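Local structure of conserved hypothetical protein (Agrobacterium tumefaciens, 2FEX) at residues Gln141-Ser146 and Pro158-Val163. The protein is of unknown function but belongs to the DJ-1/PfpI superfamily, whose members include chaperones, proteases and other hydrolases. Sequence-based numbering, arbitrary orientation.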
ATOM      1  N   GLN A 141      14.988  13.177  10.175  1.00 19.82           N
ATOM      2  CA  GLN A 141      13.827  12.992  11.075  1.00 20.46           C
ATOM      3  C   GLN A 141      12.950  11.904  10.457  1.00 19.28           C
ATOM      4  O   GLN A 141      13.076  11.670   9.239  1.00 19.13           O
ATOM      5  CB  GLN A 141      13.010  14.289  11.150  1.00 20.72           C
ATOM      6  CG  GLN A 141      12.402  14.759   9.747  1.00 21.60           C
ATOM      7  CD  GLN A 141      11.571  16.011   9.858  1.00 23.33           C
ATOM      8  OE1 GLN A 141      12.040  17.042  10.408  1.00 25.68           O
ATOM      9  NE2 GLN A 141      10.313  15.943   9.381  1.00 20.75           N
ATOM     10  N   PRO A 142      12.093  11.229  11.262  1.00 17.56           N
ATOM     11  CA  PRO A 142      11.308  10.127  10.681  1.00 15.89           C
ATOM     12  C   PRO A 142      10.141  10.540   9.793  1.00 15.73           C
ATOM     13  O   PRO A 142       9.716   9.735   8.960  1.00 16.57           O
ATOM     14  CB  PRO A 142      10.781   9.342  11.905  1.00 16.88           C
ATOM     15  CG  PRO A 142      10.817  10.373  13.041  1.00 18.00           C
ATOM     16  CD  PRO A 142      11.919  11.334  12.729  1.00 17.61           C
ATOM     17  N   ARG A 143       9.602  11.736   9.991  1.00 17.26           N
ATOM     18  CA  ARG A 143       8.356  12.103   9.248  1.00 16.37           C
ATOM     19  C   ARG A 143       8.687  12.864   7.968  1.00 16.34           C
ATOM     20  O   ARG A 143       9.735  13.516   7.856  1.00 16.41           O
ATOM     21  CB  ARG A 143       7.400  12.929  10.111  1.00 16.99           C
ATOM     22  CG  ARG A 143       6.855  12.107  11.329  1.00 19.06           C
ATOM     23  CD  ARG A 143       6.003  13.014  12.156  1.00 23.59           C
ATOM     24  NE  ARG A 143       5.614  12.327  13.376  1.00 29.17           N
ATOM     25  CZ  ARG A 143       4.460  12.526  13.994  1.00 37.50           C
ATOM     26  NH1 ARG A 143       3.590  13.410  13.500  1.00 40.03           N
ATOM     27  NH2 ARG A 143       4.177  11.830  15.094  1.00 38.20           N
ATOM     28  N   ALA A 144       7.750  12.811   7.006  1.00 14.69           N
ATOM     29  CA  ALA A 144       7.871  13.571   5.750  1.00 14.74           C
ATOM     30  C   ALA A 144       8.116  15.052   5.992  1.00 14.33           C
ATOM     31  O   ALA A 144       7.661  15.637   7.031  1.00 16.02           O
ATOM     32  CB  ALA A 144       6.583  13.439   4.936  1.00 14.88           C
ATOM     33  N   VAL A 145       8.780  15.673   5.032  1.00 13.66           N
ATOM     34  CA  VAL A 145       9.027  17.108   5.059  1.00 15.21           C
ATOM     35  C   VAL A 145       8.329  17.773   3.864  1.00 15.62           C
ATOM     36  O   VAL A 145       8.262  17.206   2.743  1.00 16.23           O
ATOM     37  CB  VAL A 145      10.514  17.358   5.005  1.00 14.77           C
ATOM     38  CG1 VAL A 145      10.861  18.890   4.793  1.00 18.41           C
ATOM     39  CG2 VAL A 145      11.193  16.850   6.257  1.00 17.67           C
ATOM     40  N   SER A 146       7.755  18.943   4.134  1.00 16.87           N
ATOM     41  CA  SER A 146       7.154  19.762   3.074  1.00 16.89           C
ATOM     42  C   SER A 146       7.722  21.178   3.120  1.00 18.03           C
ATOM     43  O   SER A 146       7.603  21.880   4.164  1.00 18.10           O
ATOM     44  CB  SER A 146       5.644  19.821   3.260  1.00 17.79           C
ATOM     45  OG  SER A 146       5.074  20.566   2.196  1.00 19.03           O
ATOM     46  N   PRO A 158       5.158   6.307   4.903  1.00 13.35           N
ATOM     47  CA  PRO A 158       4.076   6.499   3.935  1.00 13.35           C
ATOM     48  C   PRO A 158       2.912   7.341   4.458  1.00 13.87           C
ATOM     49  O   PRO A 158       2.217   7.992   3.663  1.00 13.87           O
ATOM     50  CB  PRO A 158       3.620   5.051   3.627  1.00 13.55           C
ATOM     51  CG  PRO A 158       3.936   4.254   4.895  1.00 14.41           C
ATOM     52  CD  PRO A 158       5.266   4.892   5.353  1.00 12.97           C
ATOM     53  N   VAL A 159       2.656   7.287   5.769  1.00 12.93           N
ATOM     54  CA  VAL A 159       1.497   8.020   6.306  1.00 13.10           C
ATOM     55  C   VAL A 159       1.748   9.525   6.257  1.00 13.32           C
ATOM     56  O   VAL A 159       0.924  10.268   5.754  1.00 13.19           O
ATOM     57  CB  VAL A 159       1.126   7.546   7.712  1.00 13.23           C
ATOM     58  CG1 VAL A 159      -0.141   8.329   8.156  1.00 14.57           C
ATOM     59  CG2 VAL A 159       0.899   6.009   7.659  1.00 15.50           C
ATOM     60  N   SER A 160       2.880   9.990   6.804  1.00 13.26           N
ATOM     61  CA  SER A 160       3.138  11.419   6.816  1.00 14.71           C
ATOM     62  C   SER A 160       3.386  11.949   5.380  1.00 12.96           C
ATOM     63  O   SER A 160       3.090  13.104   5.106  1.00 14.16           O
ATOM     64  CB  SER A 160       4.277  11.796   7.754  1.00 16.23           C
ATOM     65  OG  SER A 160       5.466  11.085   7.428  1.00 14.94           O
ATOM     66  N   PHE A 161       3.870  11.069   4.510  1.00 12.93           N
ATOM     67  CA  PHE A 161       4.002  11.446   3.076  1.00 12.17           C
ATOM     68  C   PHE A 161       2.596  11.817   2.551  1.00 12.88           C
ATOM     69  O   PHE A 161       2.397  12.911   1.956  1.00 13.14           O
ATOM     70  CB  PHE A 161       4.567  10.264   2.298  1.00 12.29           C
ATOM     71  CG  PHE A 161       4.908  10.581   0.844  1.00 12.12           C
ATOM     72  CD1 PHE A 161       5.798  11.597   0.516  1.00 11.68           C
ATOM     73  CD2 PHE A 161       4.335   9.796  -0.175  1.00 13.03           C
ATOM     74  CE1 PHE A 161       6.180  11.805  -0.857  1.00 12.15           C
ATOM     75  CE2 PHE A 161       4.707   9.999  -1.558  1.00 11.85           C
ATOM     76  CZ  PHE A 161       5.589  11.045  -1.878  1.00 13.22           C
ATOM     77  N   ALA A 162       1.615  10.939   2.818  1.00 13.80           N
ATOM     78  CA  ALA A 162       0.262  11.215   2.356  1.00 13.59           C
ATOM     79  C   ALA A 162      -0.318  12.491   2.975  1.00 13.90           C
ATOM     80  O   ALA A 162      -0.931  13.317   2.274  1.00 14.38           O
ATOM     81  CB  ALA A 162      -0.657  10.022   2.614  1.00 13.70           C
ATOM     82  N   VAL A 163      -0.110  12.653   4.275  1.00 13.29           N
ATOM     83  CA  VAL A 163      -0.704  13.800   5.003  1.00 14.51           C
ATOM     84  C   VAL A 163      -0.081  15.091   4.415  1.00 14.90           C
ATOM     85  O   VAL A 163      -0.805  16.058   4.168  1.00 15.27           O
ATOM     86  CB  VAL A 163      -0.391  13.699   6.496  1.00 14.42           C
ATOM     87  CG1 VAL A 163      -0.645  15.048   7.188  1.00 17.24           C
ATOM     88  CG2 VAL A 163      -1.165  12.505   7.117  1.00 15.20           C
TER
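Ser160, in the first turn of helix 158-168, reaches across to the loop ahead of strand 145-147 and accepts a hydrogen bond from the backbone of Ala144. From Ala144 N to Ser160 OG is 2.9 Å, and the N-H points almost exactly at the oxygen, at 177°. The hydroxyl gets there because chi1 of 56° sets it between the backbone N and the carbonyl carbon of its own residue, turned out from the helix toward the loop. Arg143 flanks the bond, its CA lying 3.6 Å from Ser160 OG. Just beyond, the methyl of Ala144 rests on the peptide that joins Ser160 to Phe161, with Ala144 CB 3.5 Å from Ser160 O and 3.6 Å from Phe161 N.

A second bond holds the opposite polar edge of the same loop peptide. With chi2 at 178°, Gln141 carries its amide alongside the loop, its NE2 2.9 Å from Arg143 O, approaching from above the carbonyl plane while the oxygen stays close to the plane of the amide.

Farther out, Val145 begins the edge strand of this chain's DJ-1/PfpI sheet and pairs through its backbone with Thr152 of strand 150-153, which leads into helix 158-168; Phe161 packs on Ala98 and Ile100 of the next strand, 96-100, touching what is probably the family's nucleophile elbow. The second subunit also reaches this site: its Glu186 accepts from the backbone N atoms of Val159 and Ser160, and the extended Arg143 donates through NH2 to its Arg188 O. One straight bond and the Ala144 methyl carry most of the join, with Arg143 alongside. Gripped at N-H and C=O by two side chains, the peptide is probably fixed in rotation as the chain enters its strand, showing how side chains can satisfy a loop backbone.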